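Local coordinates for cytoplasmic protein (Cryptococcus neoformans var. grubii serotype A, PDB 7LPO) that probably hydrolyses the beta-glucosidic bond of steryl glucosides, as a family 5 glycoside hydrolase, at residues C181-A186 / D193-I198; M197-N202 / N586-S591; L407-Y412 / P436-S441. All coordinates share one frame; numbering follows the deposited sequence.

Contact 1 (C181-A186 / D193-I198); sequences CEWPSA and DFPAMI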
ATOM      1  N   CYS A 181      -7.430 -19.138  -6.043  1.00 15.09           N
ATOM      2  CA  CYS A 181      -7.918 -20.459  -5.666  1.00 19.68           C
ATOM      3  C   CYS A 181      -8.726 -21.144  -6.764  1.00 21.35           C
ATOM      4  O   CYS A 181      -9.032 -22.331  -6.622  1.00 21.18           O
ATOM      5  CB  CYS A 181      -8.758 -20.360  -4.389  1.00 18.59           C
ATOM      6  SG  CYS A 181     -10.382 -19.616  -4.619  1.00 18.28           S
ATOM      7  N   GLU A 182      -9.065 -20.445  -7.855  1.00 22.72           N
ATOM      8  CA  GLU A 182      -9.757 -21.057  -8.985  1.00 20.07           C
ATOM      9  C   GLU A 182      -8.929 -20.955 -10.260  1.00 18.02           C
ATOM     10  O   GLU A 182      -9.476 -20.897 -11.363  1.00 16.36           O
ATOM     11  CB  GLU A 182     -11.137 -20.428  -9.187  1.00 21.90           C
ATOM     12  CG  GLU A 182     -12.049 -20.554  -7.962  1.00 24.65           C
ATOM     13  CD  GLU A 182     -13.506 -20.170  -8.232  1.00 26.27           C
ATOM     14  OE1 GLU A 182     -13.790 -19.552  -9.280  1.00 27.16           O
ATOM     15  OE2 GLU A 182     -14.373 -20.487  -7.385  1.00 26.52           O
ATOM     16  N   TRP A 183      -7.608 -20.910 -10.123  1.00 19.97           N
ATOM     17  CA  TRP A 183      -6.727 -20.863 -11.282  1.00 21.99           C
ATOM     18  C   TRP A 183      -6.114 -22.231 -11.519  1.00 22.76           C
ATOM     19  O   TRP A 183      -5.623 -22.841 -10.561  1.00 22.46           O
ATOM     20  CB  TRP A 183      -5.607 -19.838 -11.080  1.00 23.58           C
ATOM     21  CG  TRP A 183      -4.643 -19.864 -12.218  1.00 23.58           C
ATOM     22  CD1 TRP A 183      -3.613 -20.744 -12.408  1.00 25.40           C
ATOM     23  CD2 TRP A 183      -4.640 -18.989 -13.350  1.00 25.50           C
ATOM     24  NE1 TRP A 183      -2.973 -20.471 -13.594  1.00 27.77           N
ATOM     25  CE2 TRP A 183      -3.578 -19.390 -14.184  1.00 27.36           C
ATOM     26  CE3 TRP A 183      -5.433 -17.906 -13.740  1.00 26.82           C
ATOM     27  CZ2 TRP A 183      -3.290 -18.747 -15.379  1.00 28.69           C
ATOM     28  CZ3 TRP A 183      -5.142 -17.265 -14.924  1.00 28.35           C
ATOM     29  CH2 TRP A 183      -4.076 -17.684 -15.729  1.00 29.66           C
ATOM     30  N   PRO A 184      -6.078 -22.746 -12.762  1.00 24.63           N
ATOM     31  CA  PRO A 184      -6.582 -22.122 -13.996  1.00 25.15           C
ATOM     32  C   PRO A 184      -8.073 -22.336 -14.204  1.00 28.19           C
ATOM     33  O   PRO A 184      -8.664 -21.781 -15.123  1.00 33.17           O
ATOM     34  CB  PRO A 184      -5.777 -22.823 -15.098  1.00 25.03           C
ATOM     35  CG  PRO A 184      -5.530 -24.205 -14.548  1.00 23.36           C
ATOM     36  CD  PRO A 184      -5.469 -24.067 -13.021  1.00 23.19           C
ATOM     37  N   SER A 185      -8.683 -23.144 -13.349  1.00 29.71           N
ATOM     38  CA  SER A 185     -10.115 -23.373 -13.422  1.00 32.62           C
ATOM     39  C   SER A 185     -10.624 -23.748 -12.041  1.00 33.17           C
ATOM     40  O   SER A 185      -9.894 -24.319 -11.230  1.00 33.81           O
ATOM     41  CB  SER A 185     -10.464 -24.481 -14.420  1.00 35.76           C
ATOM     42  OG  SER A 185     -10.154 -25.750 -13.872  1.00 38.91           O
ATOM     43  N   ALA A 186     -11.891 -23.411 -11.787  1.00 30.36           N
ATOM     44  CA  ALA A 186     -12.534 -23.792 -10.537  1.00 34.19           C
ATOM     45  C   ALA A 186     -12.621 -25.304 -10.385  1.00 37.44           C
ATOM     46  O   ALA A 186     -12.560 -25.819  -9.261  1.00 38.58           O
ATOM     47  CB  ALA A 186     -13.938 -23.178 -10.466  1.00 34.04           C
ATOM     48  N   ASP A 193       0.590 -22.776  -9.690  1.00 26.56           N
ATOM     49  CA  ASP A 193       0.903 -22.319 -11.039  1.00 25.42           C
ATOM     50  C   ASP A 193       0.438 -20.894 -11.316  1.00 24.70           C
ATOM     51  O   ASP A 193       0.572 -20.428 -12.452  1.00 26.71           O
ATOM     52  CB  ASP A 193       0.258 -23.243 -12.080  1.00 29.02           C
ATOM     53  CG  ASP A 193       1.043 -24.531 -12.304  1.00 34.53           C
ATOM     54  OD1 ASP A 193       2.098 -24.727 -11.661  1.00 37.07           O
ATOM     55  OD2 ASP A 193       0.594 -25.352 -13.132  1.00 35.97           O
ATOM     56  N   PHE A 194      -0.131 -20.207 -10.337  1.00 22.55           N
ATOM     57  CA  PHE A 194      -0.653 -18.853 -10.531  1.00 19.63           C
ATOM     58  C   PHE A 194       0.454 -17.936 -11.049  1.00 16.90           C
ATOM     59  O   PHE A 194       1.479 -17.777 -10.370  1.00 17.44           O
ATOM     60  CB  PHE A 194      -1.209 -18.346  -9.200  1.00 19.51           C
ATOM     61  CG  PHE A 194      -2.221 -17.243  -9.324  1.00 17.97           C
ATOM     62  CD1 PHE A 194      -3.189 -17.270 -10.304  1.00 19.55           C
ATOM     63  CD2 PHE A 194      -2.208 -16.185  -8.436  1.00 18.76           C
ATOM     64  CE1 PHE A 194      -4.112 -16.250 -10.411  1.00 19.44           C
ATOM     65  CE2 PHE A 194      -3.137 -15.169  -8.528  1.00 19.38           C
ATOM     66  CZ  PHE A 194      -4.085 -15.196  -9.519  1.00 19.49           C
ATOM     67  N   PRO A 195       0.315 -17.344 -12.237  1.00 16.84           N
ATOM     68  CA  PRO A 195       1.422 -16.549 -12.787  1.00 17.99           C
ATOM     69  C   PRO A 195       1.777 -15.370 -11.892  1.00 20.07           C
ATOM     70  O   PRO A 195       0.915 -14.738 -11.277  1.00 19.07           O
ATOM     71  CB  PRO A 195       0.895 -16.085 -14.154  1.00 18.03           C
ATOM     72  CG  PRO A 195      -0.173 -17.056 -14.510  1.00 20.50           C
ATOM     73  CD  PRO A 195      -0.791 -17.500 -13.200  1.00 19.84           C
ATOM     74  N   ALA A 196       3.069 -15.071 -11.841  1.00 22.84           N
ATOM     75  CA  ALA A 196       3.579 -13.995 -11.001  1.00 24.65           C
ATOM     76  C   ALA A 196       2.874 -12.676 -11.281  1.00 21.99           C
ATOM     77  O   ALA A 196       2.851 -12.193 -12.419  1.00 20.45           O
ATOM     78  CB  ALA A 196       5.082 -13.835 -11.231  1.00 26.70           C
ATOM     79  N   MET A 197       2.317 -12.088 -10.225  1.00 20.58           N
ATOM     80  CA  MET A 197       1.783 -10.729 -10.242  1.00 19.76           C
ATOM     81  C   MET A 197       0.613 -10.573 -11.200  1.00 18.99           C
ATOM     82  O   MET A 197       0.250  -9.446 -11.563  1.00 20.26           O
ATOM     83  CB  MET A 197       2.875  -9.722 -10.606  1.00 19.78           C
ATOM     84  CG  MET A 197       3.988  -9.565  -9.564  1.00 20.21           C
ATOM     85  SD  MET A 197       3.434  -9.581  -7.841  1.00 23.99           S
ATOM     86  CE  MET A 197       3.266  -7.871  -7.495  1.00 21.13           C
ATOM     87  N   ILE A 198       0.005 -11.676 -11.640  1.00 14.76           N
ATOM     88  CA  ILE A 198      -1.132 -11.531 -12.535  1.00 14.80           C
ATOM     89  C   ILE A 198      -2.342 -10.986 -11.790  1.00 14.76           C
ATOM     90  O   ILE A 198      -3.267 -10.462 -12.419  1.00 14.78           O
ATOM     91  CB  ILE A 198      -1.456 -12.865 -13.230  1.00 14.87           C
ATOM     92  CG1 ILE A 198      -2.318 -12.607 -14.471  1.00 19.92           C
ATOM     93  CG2 ILE A 198      -2.150 -13.807 -12.291  1.00 16.70           C
ATOM     94  CD1 ILE A 198      -2.475 -13.830 -15.370  1.00 23.55           C
TER

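Contact 2 (M197-N202 / N586-S591); sequences MIWGTN and NGEDLS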
ATOM      1  N   MET A 197       2.317 -12.088 -10.225  1.00 20.58           N
ATOM      2  CA  MET A 197       1.783 -10.729 -10.242  1.00 19.76           C
ATOM      3  C   MET A 197       0.613 -10.573 -11.200  1.00 18.99           C
ATOM      4  O   MET A 197       0.250  -9.446 -11.563  1.00 20.26           O
ATOM      5  CB  MET A 197       2.875  -9.722 -10.606  1.00 19.78           C
ATOM      6  CG  MET A 197       3.988  -9.565  -9.564  1.00 20.21           C
ATOM      7  SD  MET A 197       3.434  -9.581  -7.841  1.00 23.99           S
ATOM      8  CE  MET A 197       3.266  -7.871  -7.495  1.00 21.13           C
ATOM      9  N   ILE A 198       0.005 -11.676 -11.640  1.00 14.76           N
ATOM     10  CA  ILE A 198      -1.132 -11.531 -12.535  1.00 14.80           C
ATOM     11  C   ILE A 198      -2.342 -10.986 -11.790  1.00 14.76           C
ATOM     12  O   ILE A 198      -3.267 -10.462 -12.419  1.00 14.78           O
ATOM     13  CB  ILE A 198      -1.456 -12.865 -13.230  1.00 14.87           C
ATOM     14  CG1 ILE A 198      -2.318 -12.607 -14.471  1.00 19.92           C
ATOM     15  CG2 ILE A 198      -2.150 -13.807 -12.291  1.00 16.70           C
ATOM     16  CD1 ILE A 198      -2.475 -13.830 -15.370  1.00 23.55           C
ATOM     17  N   TRP A 199      -2.349 -11.066 -10.456  1.00 14.72           N
ATOM     18  CA  TRP A 199      -3.508 -10.602  -9.700  1.00 14.69           C
ATOM     19  C   TRP A 199      -3.832  -9.156 -10.036  1.00 14.66           C
ATOM     20  O   TRP A 199      -5.004  -8.747  -9.982  1.00 14.67           O
ATOM     21  CB  TRP A 199      -3.262 -10.769  -8.195  1.00 14.64           C
ATOM     22  CG  TRP A 199      -2.214  -9.846  -7.646  1.00 14.58           C
ATOM     23  CD1 TRP A 199      -0.898 -10.137  -7.421  1.00 14.57           C
ATOM     24  CD2 TRP A 199      -2.397  -8.486  -7.250  1.00 14.53           C
ATOM     25  NE1 TRP A 199      -0.246  -9.031  -6.915  1.00 16.44           N
ATOM     26  CE2 TRP A 199      -1.147  -8.007  -6.803  1.00 14.50           C
ATOM     27  CE3 TRP A 199      -3.498  -7.621  -7.229  1.00 16.38           C
ATOM     28  CZ2 TRP A 199      -0.967  -6.709  -6.359  1.00 14.45           C
ATOM     29  CZ3 TRP A 199      -3.314  -6.329  -6.777  1.00 15.48           C
ATOM     30  CH2 TRP A 199      -2.058  -5.889  -6.348  1.00 14.44           C
ATOM     31  N   GLY A 200      -2.813  -8.373 -10.400  1.00 14.65           N
ATOM     32  CA  GLY A 200      -3.005  -6.956 -10.642  1.00 14.62           C
ATOM     33  C   GLY A 200      -3.789  -6.654 -11.905  1.00 14.67           C
ATOM     34  O   GLY A 200      -4.417  -5.591 -12.003  1.00 14.66           O
ATOM     35  N   THR A 201      -3.771  -7.566 -12.879  1.00 14.73           N
ATOM     36  CA  THR A 201      -4.553  -7.385 -14.101  1.00 14.78           C
ATOM     37  C   THR A 201      -6.058  -7.443 -13.856  1.00 14.80           C
ATOM     38  O   THR A 201      -6.840  -7.088 -14.752  1.00 14.84           O
ATOM     39  CB  THR A 201      -4.176  -8.442 -15.159  1.00 14.85           C
ATOM     40  OG1 THR A 201      -4.614  -9.749 -14.752  1.00 14.87           O
ATOM     41  CG2 THR A 201      -2.670  -8.457 -15.390  1.00 14.84           C
ATOM     42  N   ASN A 202      -6.488  -7.892 -12.676  1.00 14.77           N
ATOM     43  CA  ASN A 202      -7.914  -7.882 -12.377  1.00 14.78           C
ATOM     44  C   ASN A 202      -8.488  -6.477 -12.477  1.00 14.75           C
ATOM     45  O   ASN A 202      -9.659  -6.318 -12.820  1.00 14.78           O
ATOM     46  CB  ASN A 202      -8.160  -8.498 -11.000  1.00 14.74           C
ATOM     47  CG  ASN A 202      -8.152 -10.031 -11.046  1.00 14.79           C
ATOM     48  OD1 ASN A 202      -8.837 -10.638 -11.859  1.00 14.85           O
ATOM     49  ND2 ASN A 202      -7.361 -10.645 -10.200  1.00 14.76           N
ATOM     50  N   ASN A 586      -1.649 -14.569  -3.328  1.00 14.58           N
ATOM     51  CA  ASN A 586      -1.465 -14.363  -4.761  1.00 14.74           C
ATOM     52  C   ASN A 586      -0.023 -14.565  -5.210  1.00 16.37           C
ATOM     53  O   ASN A 586       0.391 -14.044  -6.252  1.00 17.50           O
ATOM     54  CB  ASN A 586      -1.959 -12.971  -5.172  1.00 14.59           C
ATOM     55  CG  ASN A 586      -3.473 -12.851  -5.104  1.00 14.60           C
ATOM     56  OD1 ASN A 586      -4.181 -13.857  -5.096  1.00 14.64           O
ATOM     57  ND2 ASN A 586      -3.974 -11.618  -5.075  1.00 14.57           N
ATOM     58  N   GLY A 587       0.746 -15.341  -4.464  1.00 14.79           N
ATOM     59  CA  GLY A 587       2.110 -15.619  -4.843  1.00 14.86           C
ATOM     60  C   GLY A 587       3.103 -14.562  -4.434  1.00 14.75           C
ATOM     61  O   GLY A 587       4.287 -14.703  -4.748  1.00 17.10           O
ATOM     62  N   GLU A 588       2.668 -13.512  -3.747  1.00 15.35           N
ATOM     63  CA  GLU A 588       3.585 -12.481  -3.284  1.00 14.48           C
ATOM     64  C   GLU A 588       4.345 -12.946  -2.049  1.00 14.46           C
ATOM     65  O   GLU A 588       3.831 -13.695  -1.213  1.00 14.47           O
ATOM     66  CB  GLU A 588       2.830 -11.196  -2.962  1.00 14.44           C
ATOM     67  CG  GLU A 588       2.295 -10.506  -4.193  1.00 14.64           C
ATOM     68  CD  GLU A 588       1.949  -9.056  -3.949  1.00 15.88           C
ATOM     69  OE1 GLU A 588       1.994  -8.610  -2.782  1.00 16.84           O
ATOM     70  OE2 GLU A 588       1.608  -8.368  -4.930  1.00 18.33           O
ATOM     71  N   ASP A 589       5.587 -12.475  -1.932  1.00 14.53           N
ATOM     72  CA  ASP A 589       6.432 -12.851  -0.799  1.00 14.51           C
ATOM     73  C   ASP A 589       7.336 -11.650  -0.512  1.00 14.91           C
ATOM     74  O   ASP A 589       8.498 -11.592  -0.920  1.00 14.47           O
ATOM     75  CB  ASP A 589       7.239 -14.117  -1.087  1.00 17.22           C
ATOM     76  CG  ASP A 589       8.024 -14.604   0.122  1.00 19.59           C
ATOM     77  OD1 ASP A 589       8.170 -13.845   1.101  1.00 19.50           O
ATOM     78  OD2 ASP A 589       8.502 -15.756   0.085  1.00 21.58           O
ATOM     79  N   LEU A 590       6.787 -10.679   0.213  1.00 15.08           N
ATOM     80  CA  LEU A 590       7.486  -9.431   0.477  1.00 16.15           C
ATOM     81  C   LEU A 590       7.754  -9.221   1.956  1.00 17.06           C
ATOM     82  O   LEU A 590       8.194  -8.136   2.340  1.00 19.08           O
ATOM     83  CB  LEU A 590       6.689  -8.245  -0.077  1.00 16.73           C
ATOM     84  CG  LEU A 590       6.842  -7.994  -1.579  1.00 18.30           C
ATOM     85  CD1 LEU A 590       5.805  -8.775  -2.358  1.00 17.34           C
ATOM     86  CD2 LEU A 590       6.723  -6.497  -1.907  1.00 21.20           C
ATOM     87  N   SER A 591       7.505 -10.228   2.792  1.00 17.40           N
ATOM     88  CA  SER A 591       7.747 -10.090   4.220  1.00 16.65           C
ATOM     89  C   SER A 591       9.238 -10.011   4.528  1.00 16.35           C
ATOM     90  O   SER A 591      10.049 -10.768   3.984  1.00 16.13           O
ATOM     91  CB  SER A 591       7.135 -11.259   4.986  1.00 17.15           C
ATOM     92  OG  SER A 591       7.337 -11.099   6.382  1.00 16.99           O
TER
HETATM   93  O   HOH W   1       2.925 -13.561  -7.591  1.00 19.49           O
HETATM   94  O   HOH W   2      -0.260 -13.127  -8.846  1.00 15.19           O

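Contact 3 (L407-Y412 / P436-S441); sequences LHWLAY and PKLPES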
ATOM      1  N   LEU A 407     -13.829  13.816  -5.220  1.00 16.85           N
ATOM      2  CA  LEU A 407     -15.143  13.958  -4.607  1.00 17.82           C
ATOM      3  C   LEU A 407     -15.363  12.896  -3.536  1.00 17.26           C
ATOM      4  O   LEU A 407     -15.871  13.195  -2.453  1.00 14.68           O
ATOM      5  CB  LEU A 407     -16.223  13.873  -5.683  1.00 23.38           C
ATOM      6  CG  LEU A 407     -17.670  14.115  -5.261  1.00 29.41           C
ATOM      7  CD1 LEU A 407     -17.838  15.395  -4.476  1.00 31.75           C
ATOM      8  CD2 LEU A 407     -18.543  14.127  -6.519  1.00 31.91           C
ATOM      9  N   HIS A 408     -14.976  11.650  -3.815  1.00 15.95           N
ATOM     10  CA  HIS A 408     -15.030  10.624  -2.776  1.00 15.37           C
ATOM     11  C   HIS A 408     -14.158  11.014  -1.588  1.00 17.25           C
ATOM     12  O   HIS A 408     -14.523  10.778  -0.429  1.00 15.67           O
ATOM     13  CB  HIS A 408     -14.583   9.266  -3.333  1.00 17.19           C
ATOM     14  CG  HIS A 408     -14.161   8.297  -2.272  1.00 14.75           C
ATOM     15  ND1 HIS A 408     -15.060   7.655  -1.448  1.00 14.75           N
ATOM     16  CD2 HIS A 408     -12.932   7.904  -1.863  1.00 16.68           C
ATOM     17  CE1 HIS A 408     -14.403   6.896  -0.588  1.00 14.72           C
ATOM     18  NE2 HIS A 408     -13.111   7.020  -0.827  1.00 14.70           N
ATOM     19  N   TRP A 409     -12.999  11.618  -1.861  1.00 14.25           N
ATOM     20  CA  TRP A 409     -12.067  11.934  -0.785  1.00 15.92           C
ATOM     21  C   TRP A 409     -12.609  13.016   0.138  1.00 16.13           C
ATOM     22  O   TRP A 409     -12.339  12.987   1.344  1.00 17.72           O
ATOM     23  CB  TRP A 409     -10.718  12.369  -1.348  1.00 14.20           C
ATOM     24  CG  TRP A 409      -9.765  12.742  -0.244  1.00 14.16           C
ATOM     25  CD1 TRP A 409      -8.935  11.901   0.441  1.00 14.13           C
ATOM     26  CD2 TRP A 409      -9.586  14.037   0.330  1.00 15.50           C
ATOM     27  NE1 TRP A 409      -8.239  12.597   1.392  1.00 14.10           N
ATOM     28  CE2 TRP A 409      -8.624  13.911   1.350  1.00 16.61           C
ATOM     29  CE3 TRP A 409     -10.146  15.294   0.083  1.00 15.81           C
ATOM     30  CZ2 TRP A 409      -8.208  14.991   2.118  1.00 16.29           C
ATOM     31  CZ3 TRP A 409      -9.734  16.365   0.853  1.00 16.72           C
ATOM     32  CH2 TRP A 409      -8.773  16.209   1.853  1.00 17.21           C
ATOM     33  N   LEU A 410     -13.372  13.973  -0.397  1.00 16.09           N
ATOM     34  CA  LEU A 410     -13.986  14.980   0.460  1.00 18.52           C
ATOM     35  C   LEU A 410     -14.926  14.329   1.463  1.00 18.33           C
ATOM     36  O   LEU A 410     -14.846  14.602   2.667  1.00 19.84           O
ATOM     37  CB  LEU A 410     -14.733  16.016  -0.373  1.00 20.73           C
ATOM     38  CG  LEU A 410     -13.890  16.784  -1.394  1.00 26.61           C
ATOM     39  CD1 LEU A 410     -14.842  17.586  -2.311  1.00 30.76           C
ATOM     40  CD2 LEU A 410     -12.874  17.709  -0.758  1.00 27.40           C
ATOM     41  N   ALA A 411     -15.818  13.452   0.976  1.00 18.12           N
ATOM     42  CA  ALA A 411     -16.751  12.739   1.847  1.00 18.84           C
ATOM     43  C   ALA A 411     -16.016  11.877   2.864  1.00 18.87           C
ATOM     44  O   ALA A 411     -16.352  11.876   4.056  1.00 21.79           O
ATOM     45  CB  ALA A 411     -17.698  11.872   1.012  1.00 18.74           C
ATOM     46  N   TYR A 412     -15.021  11.114   2.408  1.00 17.11           N
ATOM     47  CA  TYR A 412     -14.265  10.259   3.320  1.00 15.17           C
ATOM     48  C   TYR A 412     -13.564  11.090   4.387  1.00 14.86           C
ATOM     49  O   TYR A 412     -13.697  10.823   5.586  1.00 14.09           O
ATOM     50  CB  TYR A 412     -13.250   9.422   2.532  1.00 14.63           C
ATOM     51  CG  TYR A 412     -12.311   8.614   3.400  1.00 15.78           C
ATOM     52  CD1 TYR A 412     -12.707   7.403   3.935  1.00 14.79           C
ATOM     53  CD2 TYR A 412     -11.023   9.070   3.695  1.00 16.36           C
ATOM     54  CE1 TYR A 412     -11.865   6.656   4.731  1.00 15.11           C
ATOM     55  CE2 TYR A 412     -10.170   8.322   4.506  1.00 15.56           C
ATOM     56  CZ  TYR A 412     -10.605   7.115   5.018  1.00 16.15           C
ATOM     57  OH  TYR A 412      -9.784   6.343   5.812  1.00 18.05           O
ATOM     58  N   PRO A 436      -4.785  15.451  -6.963  1.00 23.07           N
ATOM     59  CA  PRO A 436      -5.429  16.691  -7.397  1.00 24.79           C
ATOM     60  C   PRO A 436      -5.098  17.810  -6.421  1.00 27.53           C
ATOM     61  O   PRO A 436      -4.566  17.587  -5.334  1.00 26.54           O
ATOM     62  CB  PRO A 436      -6.918  16.347  -7.359  1.00 23.16           C
ATOM     63  CG  PRO A 436      -7.017  15.390  -6.183  1.00 22.13           C
ATOM     64  CD  PRO A 436      -5.667  14.674  -6.070  1.00 23.72           C
ATOM     65  N   LYS A 437      -5.417  19.031  -6.828  1.00 32.85           N
ATOM     66  CA  LYS A 437      -5.430  20.126  -5.871  1.00 36.29           C
ATOM     67  C   LYS A 437      -6.634  19.941  -4.957  1.00 34.90           C
ATOM     68  O   LYS A 437      -7.766  19.802  -5.428  1.00 34.24           O
ATOM     69  CB  LYS A 437      -5.473  21.469  -6.588  1.00 41.99           C
ATOM     70  CG  LYS A 437      -4.116  21.835  -7.193  1.00 48.90           C
ATOM     71  CD  LYS A 437      -3.949  21.209  -8.575  1.00 53.61           C
ATOM     72  CE  LYS A 437      -4.836  21.949  -9.530  1.00 56.70           C
ATOM     73  NZ  LYS A 437      -5.253  21.252 -10.780  1.00 57.34           N
ATOM     74  N   LEU A 438      -6.386  19.893  -3.668  1.00 30.60           N
ATOM     75  CA  LEU A 438      -7.425  19.688  -2.679  1.00 27.94           C
ATOM     76  C   LEU A 438      -7.583  20.944  -1.833  1.00 28.27           C
ATOM     77  O   LEU A 438      -6.589  21.612  -1.527  1.00 27.24           O
ATOM     78  CB  LEU A 438      -7.097  18.494  -1.776  1.00 25.20           C
ATOM     79  CG  LEU A 438      -7.104  17.125  -2.464  1.00 22.52           C
ATOM     80  CD1 LEU A 438      -6.561  16.061  -1.510  1.00 23.68           C
ATOM     81  CD2 LEU A 438      -8.484  16.740  -2.959  1.00 19.87           C
ATOM     82  N   PRO A 439      -8.807  21.293  -1.448  1.00 29.62           N
ATOM     83  CA  PRO A 439      -9.024  22.592  -0.797  1.00 29.35           C
ATOM     84  C   PRO A 439      -8.477  22.625   0.622  1.00 26.98           C
ATOM     85  O   PRO A 439      -8.534  21.635   1.356  1.00 23.27           O
ATOM     86  CB  PRO A 439     -10.550  22.743  -0.810  1.00 29.88           C
ATOM     87  CG  PRO A 439     -11.059  21.309  -0.749  1.00 29.88           C
ATOM     88  CD  PRO A 439     -10.047  20.494  -1.545  1.00 29.98           C
ATOM     89  N   GLU A 440      -7.944  23.789   1.005  1.00 27.20           N
ATOM     90  CA  GLU A 440      -7.501  23.977   2.382  1.00 28.18           C
ATOM     91  C   GLU A 440      -8.667  23.900   3.359  1.00 28.59           C
ATOM     92  O   GLU A 440      -8.453  23.596   4.538  1.00 27.60           O
ATOM     93  CB  GLU A 440      -6.786  25.325   2.540  1.00 29.92           C
ATOM     94  CG  GLU A 440      -5.273  25.289   2.383  1.00 30.59           C
ATOM     95  CD  GLU A 440      -4.601  24.192   3.207  1.00 32.10           C
ATOM     96  OE1 GLU A 440      -3.792  23.436   2.627  1.00 33.54           O
ATOM     97  OE2 GLU A 440      -4.895  24.074   4.421  1.00 31.55           O
ATOM     98  N   SER A 441      -9.897  24.169   2.901  1.00 30.94           N
ATOM     99  CA  SER A 441     -11.052  24.048   3.784  1.00 29.32           C
ATOM    100  C   SER A 441     -11.229  22.621   4.288  1.00 32.03           C
ATOM    101  O   SER A 441     -11.935  22.408   5.278  1.00 34.62           O
ATOM    102  CB  SER A 441     -12.333  24.506   3.073  1.00 27.60           C
ATOM    103  OG  SER A 441     -12.419  23.999   1.752  1.00 27.17           O
TER

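Contact 1 (C181-A186 / D193-I198)
Trp183 lays one face of its indole against Phe194 and Pro195, and this pairing joins two parts of the long loop between helix 159-163 and helix 206-221 of the glycoside hydrolase family 5 TIM barrel. The two aromatic residues form an offset edge-to-face pair: the planes are inclined at 67°, and the centroids of the five-membered ring and the Phe194 ring lie 5.3 Å apart. The edge of Phe194 does the touching, with CD1 coming to 3.5 Å from Trp183 CG. With CG anti to the backbone N (chi1 176°), the indole of Trp183 reaches across to the 193-198 segment. The backbone of Phe194 takes part as well: its CA sits over the five-membered ring in a CH-pi contact, 4.3 Å from the centroid. Farther along the same face, the pyrrolidine of Pro195 approaches from the direction opposed to that of Trp183 and sets CD 3.5 Å from Trp183 CE2, so the bicycle is covered from its pyrrole half to its benzene half. The opposite face receives Pro184 CB; the Trp183-Pro184 peptide bond is cis. Beyond the segments, Tyr178 meets Trp183 edge-to-face and His180 stacks on Phe194. No hydrogen bond crosses between the segments, so their direct contact is apolar and aromatic packing; backbone hydrogen bonding between Trp183 and Lys190 ties in the intervening loop. A type II turn, Pro195 to Ile198, closed by Ile198 N to Pro195 O at 3.2 Å, returns Ile198 to the cluster, where its CG2 rests 3.6 Å above the plane of the Phe194 ring.

Contact 2 (M197-N202 / N586-S591)
Glu588 stands beside a bound Tris molecule, and its carboxylate works on two fronts: OE1 hydrogen-bonds a Tris hydroxyl, while OE2 meets Trp199, in the 3-10 segment 198-202, and Met197, the residue just before it. Trp199 NE1 donates to Glu588 OE2 over 2.8 Å, but the N-H...O angle is only 130°, so the bond is weak although the N...O separation is short. OE2 lies near the indole plane, at its edge, and the carboxylate is turned 65° from the ring. Met197 folds back through bends at chi2 and chi3, bringing CE to a tight 3.1 Å from the same OE2. Asn586 packs against the root of the indole: its ND2 is 3.3 Å from Trp199 CB, with amide and ring planes 22° apart, and the amide is fixed by donation from ND2 to Gly152 O. Asn586 O also faces this side, where two waters donate to it. One, at 2.9 Å from Asn586 O, accepts from Met197 N; the other, 2.8 Å from Asn586 O, accepts weakly from Trp199 N. These waters mediate the link between backbones that otherwise share no direct bond. The contact is buried where the loop ahead of helix 206-221 meets the loop that follows strand 567-570, and helix 456-461 packs alongside, with Leu459 and Met460 against Met197.

Contact 3 (L407-Y412 / P436-S441)
Leu438 packs onto Trp409, fastening the loop that leads into helix 440-443 against helix 400-419, in the outer layer of the TIM barrel. From the backbone, CB of Leu438 points toward the helix. CG then lies anti to the carbonyl carbon (chi1 -67°), and neither CB nor CG comes within 4.2 Å of a Trp409 side-chain atom; the two methyl groups make the contact. CD1 stands almost exactly over the six-membered ring, 3.8 Å from its centroid and 4° off the ring normal. That position is a CH-pi contact over the face, and it explains why CD1 is about equally distant from all six carbons of that ring. CD2 turns to the ring's outer part, 3.8 Å from Trp409 CE3 and 4.0 Å from Trp409 CZ3. The indole is further enclosed by an edge-to-face meeting with His425 of strand 424-427 and by Phe442 and Leu443 of helix 440-443. No hydrogen bond crosses between the segments. Next along the chain, Pro439 occupies the N-cap position of that short helix, and its ring abuts the neighbouring leucine of helix 400-419: Leu410 CD2 lies 4.0 Å from Pro439 CG.

In the fold
Contacts 1 and 2 form one continuous patch: their centres are 10 Å apart, they share Met197 and Ile198, and they touch directly where Phe194 CE2 packs 3.8 Å from Asn586 OD1. The aromatic cluster of contact 1 therefore backs onto the residues of contact 2, whose Glu588 side chain lies about 3 Å from the bound Tris, a molecule that probably came from the crystallisation liquor but may mark a pocket. Contact 3, 31 Å between centres from contact 2 and with nearest atoms about 18 Å apart, is packing away from the Tris site. Its centre is 38 Å from that of contact 1, nearest atoms about 23 Å apart, and these two lie on opposite sides of the chain's centre.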